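Local coordinates for protein anthranilate-CoA ligase (Stigmatella aurantiaca, PDB 4WV3) that belongs to the ANL superfamily of AMP-binding enzymes, built from a large N-terminal domain and a smaller C-terminal domain, at residues 99-102 / 103-107; 301-304 / 305-309; 477-480 / 481-485. One frame throughout, in Å; residues are numbered along the deposited sequence.

Each interaction is a local contact about one turn long, along a helix or over its C-terminal end, so none closes a long loop; the three follow one another in series without nesting or crossing. From the N terminus, interaction 1 comes first, at the C-terminal end of helix 96-105, which packs near strands 62-66 and 169-175. Interaction 2 lies in helix 299-309, the crossover between strands 289-292 and 313-318 of the large mixed sheet, with its centre about 42 Å from that of interaction 1. Interaction 3, in the C-terminal domain, spans the last turn of helix 470-483, which links strands 454-462 and 492-496. Its nearest atoms are about 11 Å from those of interaction 2.

Interaction 1: 99-102 / 103-107; sequences YEYI and LRDCR
Glu100 and Arg104, one turn apart near the C-terminal end of helix 96-105, form an i/i+4 salt bridge just before the helix closes in a Schellman motif. Their side chains run side by side: Glu100 OE2 meets Arg104 NH2 at 2.7 Å, at the edge of the guanidinium and in its plane. The carboxylate stands 79° to that plane, and the bond is weak as a hydrogen bond, with an N-H...O angle of only 129°. Glu100 reaches along the helix on an extended chain, whereas Arg104 bends at chi3 (-47°) to bring NH2 to it; both side chains also touch Asn127. The next pair round, Tyr101 and Asp105, lies alongside, ring and carboxylate planes nearly parallel but not in one plane. A water joins the two residues, donating to Asp105 OD2 at 2.6 Å and making a weak bond to Tyr101 OH. The carboxylate is fixed from beyond the helix, OD1 by His379 ND1 and OD2 by Tyr174 OH. On the buried side Ile102 and Cys106 pack on strand 169-175, and Tyr99 OH is hydrogen-bonded to the backbone of Asn91 and Leu94. Beneath these side chains the main chain keeps its i/i+4 ladder up to Cys106 N, which bonds to Ile102 O at 3.1 Å. Arg107 then turns to positive phi: the amide of the residue after it reaches back to Leu103 O, and Arg107 N makes a weak 3.3 Å bond to Arg104 O.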
ATOM      1  N   TYR A  99     -16.393   8.066   5.514  1.00 19.27           N
ATOM      2  CA  TYR A  99     -15.963   9.349   4.967  1.00 20.89           C
ATOM      3  C   TYR A  99     -16.274  10.478   5.940  1.00 25.15           C
ATOM      4  O   TYR A  99     -15.538  11.461   6.018  1.00 20.56           O
ATOM      5  CB  TYR A  99     -16.645   9.618   3.625  1.00 21.00           C
ATOM      6  CG  TYR A  99     -16.113   8.780   2.487  1.00 28.37           C
ATOM      7  CD1 TYR A  99     -14.757   8.502   2.379  1.00 22.76           C
ATOM      8  CD2 TYR A  99     -16.967   8.264   1.522  1.00 27.68           C
ATOM      9  CE1 TYR A  99     -14.265   7.737   1.340  1.00 19.35           C
ATOM     10  CE2 TYR A  99     -16.485   7.496   0.479  1.00 29.69           C
ATOM     11  CZ  TYR A  99     -15.134   7.235   0.393  1.00 20.53           C
ATOM     12  OH  TYR A  99     -14.650   6.471  -0.642  1.00 27.23           O
ATOM     13  N   GLU A 100     -17.370  10.329   6.679  1.00 23.23           N
ATOM     14  CA  GLU A 100     -17.791  11.342   7.639  1.00 19.34           C
ATOM     15  C   GLU A 100     -16.806  11.440   8.798  1.00 16.03           C
ATOM     16  O   GLU A 100     -16.497  12.536   9.269  1.00 14.23           O
ATOM     17  CB  GLU A 100     -19.194  11.037   8.165  1.00 22.91           C
ATOM     18  CG  GLU A 100     -19.721  12.074   9.143  1.00 30.32           C
ATOM     19  CD  GLU A 100     -20.995  11.632   9.833  1.00 36.11           C
ATOM     20  OE1 GLU A 100     -21.984  11.330   9.130  1.00 33.86           O
ATOM     21  OE2 GLU A 100     -21.005  11.581  11.080  1.00 36.01           O
ATOM     22  N   TYR A 101     -16.317  10.292   9.255  1.00 16.58           N
ATOM     23  CA  TYR A 101     -15.330  10.259  10.329  1.00 17.94           C
ATOM     24  C   TYR A 101     -14.039  10.948   9.910  1.00 18.35           C
ATOM     25  O   TYR A 101     -13.513  11.789  10.636  1.00 19.11           O
ATOM     26  CB  TYR A 101     -15.035   8.819  10.754  1.00 18.68           C
ATOM     27  CG  TYR A 101     -13.888   8.706  11.736  1.00 23.42           C
ATOM     28  CD1 TYR A 101     -14.076   8.974  13.087  1.00 22.38           C
ATOM     29  CD2 TYR A 101     -12.618   8.333  11.314  1.00 16.99           C
ATOM     30  CE1 TYR A 101     -13.033   8.874  13.989  1.00 24.62           C
ATOM     31  CE2 TYR A 101     -11.567   8.231  12.208  1.00 27.46           C
ATOM     32  CZ  TYR A 101     -11.781   8.503  13.544  1.00 28.10           C
ATOM     33  OH  TYR A 101     -10.740   8.402  14.439  1.00 35.50           O
ATOM     34  N   ILE A 102     -13.536  10.583   8.735  1.00 17.48           N
ATOM     35  CA  ILE A 102     -12.277  11.122   8.228  1.00 18.76           C
ATOM     36  C   ILE A 102     -12.308  12.640   8.076  1.00 13.64           C
ATOM     37  O   ILE A 102     -11.439  13.341   8.594  1.00 15.38           O
ATOM     38  CB  ILE A 102     -11.894  10.477   6.878  1.00 16.71           C
ATOM     39  CG1 ILE A 102     -11.571   8.995   7.073  1.00 11.49           C
ATOM     40  CG2 ILE A 102     -10.709  11.199   6.255  1.00 12.90           C
ATOM     41  CD1 ILE A 102     -11.260   8.263   5.787  1.00 14.34           C
ATOM     42  N   LEU A 103     -13.318  13.145   7.374  1.00 14.74           N
ATOM     43  CA  LEU A 103     -13.420  14.574   7.095  1.00 16.73           C
ATOM     44  C   LEU A 103     -13.604  15.414   8.357  1.00 17.62           C
ATOM     45  O   LEU A 103     -13.145  16.555   8.423  1.00 19.66           O
ATOM     46  CB  LEU A 103     -14.549  14.848   6.100  1.00 14.86           C
ATOM     47  CG  LEU A 103     -14.344  14.234   4.714  1.00 16.88           C
ATOM     48  CD1 LEU A 103     -15.480  14.613   3.778  1.00 17.71           C
ATOM     49  CD2 LEU A 103     -13.001  14.659   4.138  1.00 13.82           C
ATOM     50  N   ARG A 104     -14.273  14.847   9.355  1.00 17.05           N
ATOM     51  CA  ARG A 104     -14.482  15.541  10.619  1.00 14.25           C
ATOM     52  C   ARG A 104     -13.215  15.500  11.467  1.00 15.17           C
ATOM     53  O   ARG A 104     -12.895  16.455  12.174  1.00 17.56           O
ATOM     54  CB  ARG A 104     -15.639  14.911  11.394  1.00 20.10           C
ATOM     55  CG  ARG A 104     -16.024  15.666  12.657  1.00 24.90           C
ATOM     56  CD  ARG A 104     -16.853  14.802  13.592  1.00 18.42           C
ATOM     57  NE  ARG A 104     -17.920  14.097  12.888  1.00 31.10           N
ATOM     58  CZ  ARG A 104     -19.113  14.619  12.622  1.00 37.13           C
ATOM     59  NH1 ARG A 104     -19.396  15.858  12.998  1.00 39.50           N
ATOM     60  NH2 ARG A 104     -20.022  13.903  11.976  1.00 37.18           N
ATOM     61  N   ASP A 105     -12.498  14.384  11.386  1.00 14.38           N
ATOM     62  CA  ASP A 105     -11.308  14.171  12.202  1.00 17.16           C
ATOM     63  C   ASP A 105     -10.145  15.063  11.775  1.00 16.74           C
ATOM     64  O   ASP A 105      -9.296  15.419  12.592  1.00 18.19           O
ATOM     65  CB  ASP A 105     -10.896  12.696  12.165  1.00 17.12           C
ATOM     66  CG  ASP A 105      -9.770  12.377  13.129  1.00 18.76           C
ATOM     67  OD1 ASP A 105     -10.002  12.424  14.355  1.00 15.19           O
ATOM     68  OD2 ASP A 105      -8.657  12.066  12.657  1.00 20.79           O
ATOM     69  N   CYS A 106     -10.109  15.429  10.497  1.00 17.56           N
ATOM     70  CA  CYS A 106      -9.041  16.286   9.991  1.00 18.77           C
ATOM     71  C   CYS A 106      -9.508  17.725   9.773  1.00 22.27           C
ATOM     72  O   CYS A 106      -8.737  18.571   9.318  1.00 26.54           O
ATOM     73  CB  CYS A 106      -8.438  15.711   8.704  1.00 20.07           C
ATOM     74  SG  CYS A 106      -9.544  15.695   7.273  1.00 24.63           S
ATOM     75  N   ARG A 107     -10.770  17.990  10.109  1.00 17.10           N
ATOM     76  CA  ARG A 107     -11.362  19.325  10.000  1.00 21.16           C
ATOM     77  C   ARG A 107     -11.209  19.937   8.610  1.00 19.27           C
ATOM     78  O   ARG A 107     -10.934  21.129   8.477  1.00 24.69           O
ATOM     79  CB  ARG A 107     -10.769  20.274  11.048  1.00 18.61           C
ATOM     80  CG  ARG A 107     -10.849  19.769  12.477  1.00 20.80           C
ATOM     81  CD  ARG A 107     -10.426  20.844  13.470  1.00 20.63           C
ATOM     82  NE  ARG A 107     -11.538  21.711  13.855  1.00 32.96           N
ATOM     83  CZ  ARG A 107     -11.822  22.873  13.275  1.00 28.07           C
ATOM     84  NH1 ARG A 107     -11.075  23.320  12.276  1.00 30.12           N
ATOM     85  NH2 ARG A 107     -12.854  23.588  13.700  1.00 30.01           N
TER
HETATM   86  O   HOH W   1      -7.808   9.686  13.210  1.00 24.26           O

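Interaction 2: 301-304 / 305-309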
ATOM      1  N   LEU A 301       4.243 -18.165  -6.029  1.00 17.04           N
ATOM      2  CA  LEU A 301       3.830 -17.076  -6.908  1.00 20.91           C
ATOM      3  C   LEU A 301       5.028 -16.400  -7.564  1.00 20.03           C
ATOM      4  O   LEU A 301       4.944 -15.953  -8.710  1.00 19.41           O
ATOM      5  CB  LEU A 301       2.994 -16.046  -6.145  1.00 17.99           C
ATOM      6  CG  LEU A 301       1.486 -16.293  -6.133  1.00 20.82           C
ATOM      7  CD1 LEU A 301       0.765 -15.167  -5.409  1.00 24.30           C
ATOM      8  CD2 LEU A 301       0.961 -16.442  -7.554  1.00 18.90           C
ATOM      9  N   TRP A 302       6.138 -16.325  -6.837  1.00 21.06           N
ATOM     10  CA  TRP A 302       7.351 -15.718  -7.372  1.00 16.71           C
ATOM     11  C   TRP A 302       7.875 -16.530  -8.549  1.00 20.92           C
ATOM     12  O   TRP A 302       8.291 -15.969  -9.562  1.00 19.96           O
ATOM     13  CB  TRP A 302       8.431 -15.596  -6.294  1.00 16.58           C
ATOM     14  CG  TRP A 302       9.619 -14.791  -6.739  1.00 20.13           C
ATOM     15  CD1 TRP A 302       9.833 -13.459  -6.528  1.00 18.11           C
ATOM     16  CD2 TRP A 302      10.751 -15.265  -7.481  1.00 15.36           C
ATOM     17  NE1 TRP A 302      11.028 -13.076  -7.088  1.00 17.15           N
ATOM     18  CE2 TRP A 302      11.611 -14.165  -7.681  1.00 19.65           C
ATOM     19  CE3 TRP A 302      11.123 -16.512  -7.996  1.00 15.59           C
ATOM     20  CZ2 TRP A 302      12.817 -14.275  -8.371  1.00 15.80           C
ATOM     21  CZ3 TRP A 302      12.321 -16.618  -8.682  1.00 20.10           C
ATOM     22  CH2 TRP A 302      13.154 -15.507  -8.863  1.00 12.03           C
ATOM     23  N   TYR A 303       7.851 -17.852  -8.412  1.00 15.99           N
ATOM     24  CA  TYR A 303       8.315 -18.732  -9.478  1.00 22.26           C
ATOM     25  C   TYR A 303       7.342 -18.757 -10.653  1.00 23.77           C
ATOM     26  O   TYR A 303       7.758 -18.751 -11.811  1.00 22.60           O
ATOM     27  CB  TYR A 303       8.554 -20.151  -8.956  1.00 19.49           C
ATOM     28  CG  TYR A 303       9.772 -20.282  -8.068  1.00 18.50           C
ATOM     29  CD1 TYR A 303      11.044 -20.033  -8.563  1.00 16.48           C
ATOM     30  CD2 TYR A 303       9.648 -20.665  -6.740  1.00 18.92           C
ATOM     31  CE1 TYR A 303      12.160 -20.151  -7.756  1.00 18.17           C
ATOM     32  CE2 TYR A 303      10.758 -20.786  -5.925  1.00 19.42           C
ATOM     33  CZ  TYR A 303      12.011 -20.528  -6.438  1.00 17.37           C
ATOM     34  OH  TYR A 303      13.117 -20.650  -5.629  1.00 18.29           O
ATOM     35  N   ALA A 304       6.047 -18.780 -10.351  1.00 19.00           N
ATOM     36  CA  ALA A 304       5.019 -18.820 -11.386  1.00 22.74           C
ATOM     37  C   ALA A 304       5.071 -17.578 -12.269  1.00 21.74           C
ATOM     38  O   ALA A 304       4.811 -17.648 -13.469  1.00 25.34           O
ATOM     39  CB  ALA A 304       3.639 -18.976 -10.763  1.00 15.74           C
ATOM     40  N   TRP A 305       5.412 -16.444 -11.668  1.00 18.80           N
ATOM     41  CA  TRP A 305       5.540 -15.197 -12.410  1.00 17.58           C
ATOM     42  C   TRP A 305       6.869 -15.167 -13.158  1.00 21.24           C
ATOM     43  O   TRP A 305       6.951 -14.672 -14.281  1.00 22.46           O
ATOM     44  CB  TRP A 305       5.438 -14.003 -11.460  1.00 19.57           C
ATOM     45  CG  TRP A 305       5.324 -12.683 -12.158  1.00 17.76           C
ATOM     46  CD1 TRP A 305       6.342 -11.833 -12.478  1.00 16.72           C
ATOM     47  CD2 TRP A 305       4.121 -12.059 -12.624  1.00 16.30           C
ATOM     48  NE1 TRP A 305       5.848 -10.719 -13.113  1.00 17.71           N
ATOM     49  CE2 TRP A 305       4.487 -10.833 -13.215  1.00 14.88           C
ATOM     50  CE3 TRP A 305       2.769 -12.419 -12.599  1.00 15.77           C
ATOM     51  CZ2 TRP A 305       3.551  -9.967 -13.777  1.00 18.09           C
ATOM     52  CZ3 TRP A 305       1.843 -11.557 -13.156  1.00 10.97           C
ATOM     53  CH2 TRP A 305       2.237 -10.346 -13.737  1.00 12.73           C
ATOM     54  N   LYS A 306       7.906 -15.710 -12.527  1.00 18.30           N
ATOM     55  CA  LYS A 306       9.241 -15.745 -13.114  1.00 17.38           C
ATOM     56  C   LYS A 306       9.294 -16.670 -14.326  1.00 28.16           C
ATOM     57  O   LYS A 306      10.028 -16.416 -15.279  1.00 28.99           O
ATOM     58  CB  LYS A 306      10.267 -16.193 -12.071  1.00 15.56           C
ATOM     59  CG  LYS A 306      11.695 -16.281 -12.585  1.00 18.92           C
ATOM     60  CD  LYS A 306      12.196 -14.925 -13.050  1.00 22.93           C
ATOM     61  CE  LYS A 306      13.640 -15.000 -13.513  1.00 21.59           C
ATOM     62  NZ  LYS A 306      14.146 -13.671 -13.956  1.00 21.96           N
ATOM     63  N   GLU A 307       8.503 -17.710 -14.268  1.00 28.31           N
ATOM     64  CA  GLU A 307       8.454 -18.721 -15.260  1.00 31.14           C
ATOM     65  C   GLU A 307       7.557 -18.332 -16.431  1.00 29.27           C
ATOM     66  O   GLU A 307       7.711 -18.829 -17.491  1.00 26.48           O
ATOM     67  CB  GLU A 307       8.121 -20.077 -14.603  1.00 26.75           C
ATOM     68  CG  GLU A 307       9.367 -20.880 -14.259  1.00 32.93           C
ATOM     69  CD  GLU A 307       9.374 -21.642 -12.924  1.00 38.11           C
ATOM     70  OE1 GLU A 307       8.482 -22.402 -12.623  1.00 48.04           O
ATOM     71  OE2 GLU A 307      10.337 -21.520 -12.195  1.00 29.91           O
ATOM     72  N   ALA A 308       6.667 -17.389 -16.221  1.00 24.91           N
ATOM     73  CA  ALA A 308       5.706 -16.940 -17.223  1.00 26.15           C
ATOM     74  C   ALA A 308       6.122 -15.619 -17.856  1.00 30.90           C
ATOM     75  O   ALA A 308       5.697 -15.291 -18.965  1.00 31.34           O
ATOM     76  CB  ALA A 308       4.319 -16.818 -16.612  1.00 15.88           C
ATOM     77  N   THR A 309       6.956 -14.861 -17.152  1.00 27.31           N
ATOM     78  CA  THR A 309       7.336 -13.534 -17.615  1.00 21.43           C
ATOM     79  C   THR A 309       8.847 -13.410 -17.790  1.00 25.87           C
ATOM     80  O   THR A 309       9.322 -12.701 -18.678  1.00 18.74           O
ATOM     81  CB  THR A 309       6.844 -12.446 -16.637  1.00 20.81           C
ATOM     82  OG1 THR A 309       5.520 -12.765 -16.190  1.00 31.01           O
ATOM     83  CG2 THR A 309       6.831 -11.085 -17.313  1.00 35.66           C
TER
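Leu301, Trp302 and Tyr303 offer their carbonyls to Trp305, Lys306 and Glu307 in regular i/i+4 bonds along helix 299-309, the last being Glu307 N to Tyr303 O at 2.8 Å. One step on the ladder weakens: Ala308 N lies 3.3 Å from Ala304 O, with an N-H...O angle of 121°. Trp305 O takes two donors, Thr309 N and, on a lone pair in the carbonyl plane, Thr309 OG1 at 3.1 Å; that hydroxyl also sits over one face of the Trp305 ring, toward its rim. Among the side chains, Trp302 and Lys306 lie alongside each other. Lys306 CB rests 4.0 Å above the plane of the Trp302 indole, toward its rim, and Lys306 CG is 4.0 Å from Trp302 CZ3. A bend at chi2 (62°) then carries the lysine chain off, and NZ ends at Gly310 O and in a salt bridge with Asp312. Tyr303 CB lies beside Glu307 OE2 at 3.9 Å. The helix is the crossover of a beta-alpha-beta unit: Trp302 NE1 bonds to Ile313 O of strand 313-318, while Leu301, Ala304 and Trp305 pack on helix 267-274, where Tyr270 meets the Trp305 ring edge-to-face.

Interaction 3: 477-480 / 481-485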
ATOM      1  N   THR A 477      -4.946 -32.236   1.270  1.00 26.35           N
ATOM      2  CA  THR A 477      -4.679 -32.847   2.566  1.00 25.46           C
ATOM      3  C   THR A 477      -3.321 -33.542   2.584  1.00 26.80           C
ATOM      4  O   THR A 477      -2.526 -33.346   3.503  1.00 27.38           O
ATOM      5  CB  THR A 477      -5.773 -33.865   2.944  1.00 27.27           C
ATOM      6  OG1 THR A 477      -7.044 -33.207   2.989  1.00 27.82           O
ATOM      7  CG2 THR A 477      -5.481 -34.488   4.300  1.00 20.02           C
ATOM      8  N   ASP A 478      -3.059 -34.351   1.562  1.00 28.32           N
ATOM      9  CA  ASP A 478      -1.799 -35.083   1.471  1.00 34.05           C
ATOM     10  C   ASP A 478      -0.618 -34.147   1.236  1.00 31.51           C
ATOM     11  O   ASP A 478       0.514 -34.453   1.612  1.00 32.25           O
ATOM     12  CB  ASP A 478      -1.865 -36.141   0.367  1.00 27.77           C
ATOM     13  CG  ASP A 478      -2.920 -37.197   0.635  1.00 38.55           C
ATOM     14  OD1 ASP A 478      -3.346 -37.332   1.803  1.00 39.60           O
ATOM     15  OD2 ASP A 478      -3.322 -37.893  -0.321  1.00 34.57           O
ATOM     16  N   HIS A 479      -0.887 -33.005   0.612  1.00 29.66           N
ATOM     17  CA  HIS A 479       0.144 -32.008   0.361  1.00 26.00           C
ATOM     18  C   HIS A 479       0.571 -31.330   1.659  1.00 31.46           C
ATOM     19  O   HIS A 479       1.741 -30.993   1.840  1.00 32.04           O
ATOM     20  CB  HIS A 479      -0.355 -30.966  -0.641  1.00 23.45           C
ATOM     21  CG  HIS A 479       0.609 -29.850  -0.886  1.00 28.37           C
ATOM     22  ND1 HIS A 479       1.868 -30.053  -1.410  1.00 38.35           N
ATOM     23  CD2 HIS A 479       0.500 -28.516  -0.679  1.00 25.06           C
ATOM     24  CE1 HIS A 479       2.491 -28.894  -1.516  1.00 32.58           C
ATOM     25  NE2 HIS A 479       1.683 -27.945  -1.079  1.00 30.54           N
ATOM     26  N   CYS A 480      -0.385 -31.136   2.563  1.00 26.12           N
ATOM     27  CA  CYS A 480      -0.109 -30.501   3.846  1.00 23.70           C
ATOM     28  C   CYS A 480       0.582 -31.459   4.811  1.00 30.07           C
ATOM     29  O   CYS A 480       1.294 -31.034   5.720  1.00 32.48           O
ATOM     30  CB  CYS A 480      -1.399 -29.965   4.469  1.00 24.98           C
ATOM     31  SG  CYS A 480      -2.125 -28.570   3.583  1.00 29.64           S
ATOM     32  N   THR A 481       0.363 -32.754   4.608  1.00 25.70           N
ATOM     33  CA  THR A 481       0.991 -33.775   5.436  1.00 26.62           C
ATOM     34  C   THR A 481       2.475 -33.894   5.095  1.00 29.39           C
ATOM     35  O   THR A 481       3.308 -34.141   5.967  1.00 24.32           O
ATOM     36  CB  THR A 481       0.305 -35.143   5.249  1.00 24.96           C
ATOM     37  OG1 THR A 481      -1.100 -35.013   5.502  1.00 29.10           O
ATOM     38  CG2 THR A 481       0.892 -36.178   6.197  1.00 18.78           C
ATOM     39  N   GLU A 482       2.799 -33.700   3.821  1.00 30.07           N
ATOM     40  CA  GLU A 482       4.171 -33.841   3.350  1.00 33.30           C
ATOM     41  C   GLU A 482       5.026 -32.605   3.614  1.00 26.73           C
ATOM     42  O   GLU A 482       6.243 -32.707   3.767  1.00 27.47           O
ATOM     43  CB  GLU A 482       4.191 -34.171   1.856  1.00 33.42           C
ATOM     44  CG  GLU A 482       3.654 -35.551   1.513  1.00 44.77           C
ATOM     45  CD  GLU A 482       3.598 -35.799   0.018  1.00 72.26           C
ATOM     46  OE1 GLU A 482       3.369 -34.830  -0.739  1.00 68.75           O
ATOM     47  OE2 GLU A 482       3.786 -36.960  -0.400  1.00 74.29           O
ATOM     48  N   LYS A 483       4.390 -31.438   3.672  1.00 27.17           N
ATOM     49  CA  LYS A 483       5.131 -30.179   3.737  1.00 29.80           C
ATOM     50  C   LYS A 483       5.142 -29.505   5.109  1.00 28.66           C
ATOM     51  O   LYS A 483       6.063 -28.748   5.420  1.00 24.90           O
ATOM     52  CB  LYS A 483       4.617 -29.198   2.678  1.00 27.90           C
ATOM     53  CG  LYS A 483       5.381 -29.236   1.361  1.00 31.65           C
ATOM     54  CD  LYS A 483       5.227 -30.571   0.653  1.00 32.00           C
ATOM     55  CE  LYS A 483       6.046 -30.611  -0.627  1.00 50.44           C
ATOM     56  NZ  LYS A 483       5.649 -29.535  -1.578  1.00 53.74           N
ATOM     57  N   MET A 484       4.128 -29.770   5.926  1.00 24.31           N
ATOM     58  CA  MET A 484       4.022 -29.107   7.223  1.00 17.72           C
ATOM     59  C   MET A 484       3.941 -30.093   8.379  1.00 23.23           C
ATOM     60  O   MET A 484       3.551 -31.247   8.201  1.00 24.13           O
ATOM     61  CB  MET A 484       2.803 -28.187   7.257  1.00 25.00           C
ATOM     62  CG  MET A 484       2.769 -27.149   6.155  1.00 33.41           C
ATOM     63  SD  MET A 484       1.335 -26.075   6.320  1.00 50.08           S
ATOM     64  CE  MET A 484       0.029 -27.289   6.463  1.00 18.27           C
ATOM     65  N   ALA A 485       4.314 -29.627   9.568  1.00 29.18           N
ATOM     66  CA  ALA A 485       4.189 -30.432  10.775  1.00 23.91           C
ATOM     67  C   ALA A 485       2.713 -30.632  11.089  1.00 25.95           C
ATOM     68  O   ALA A 485       1.868 -29.855  10.642  1.00 20.58           O
ATOM     69  CB  ALA A 485       4.911 -29.777  11.943  1.00 20.00           C
TER
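Thr477 O is gripped twice by Thr481: the amide N reaches it at 3.1 Å and the hydroxyl OG1 at 3.0 Å, from opposite faces of the carbonyl plane. OG1 gets there because it sits beside its own backbone N (chi1 -55°), folded back along the helix. Thr477 OG1 uses the same kind of acceptor a turn earlier, Ile473 O. Asp478 O takes Glu482 N, and His479 O receives a weak bond from Lys483 N, both at 3.3 Å. These bonds belong to the last turns of helix 470-483, the crossover of a beta-alpha-beta unit in the C-terminal region, packed on helix 426-433. Across this interface His479 NE2 is hydrogen-bonded to Thr432 O, which is consistent with a proton on NE2 and helps fix the turn of the imidazole. The Lys483 chain passes obliquely by the same ring, its NZ at the edge near the ring plane, 3.2 Å from His479 CE1; NZ also makes a weak hydrogen bond to Gln435 OE1. Met484, the first residue to leave helical geometry, still gives its N to Cys480 O at 3.1 Å, from above the carbonyl plane, while Met484 O accepts from Arg489 NE. The Met484 thioether chain bends at chi3 (-51°) and curls back over the buried Cys480, Met484 CE lying 3.6 Å from Cys480 CB and 3.8 Å from Cys480 SG.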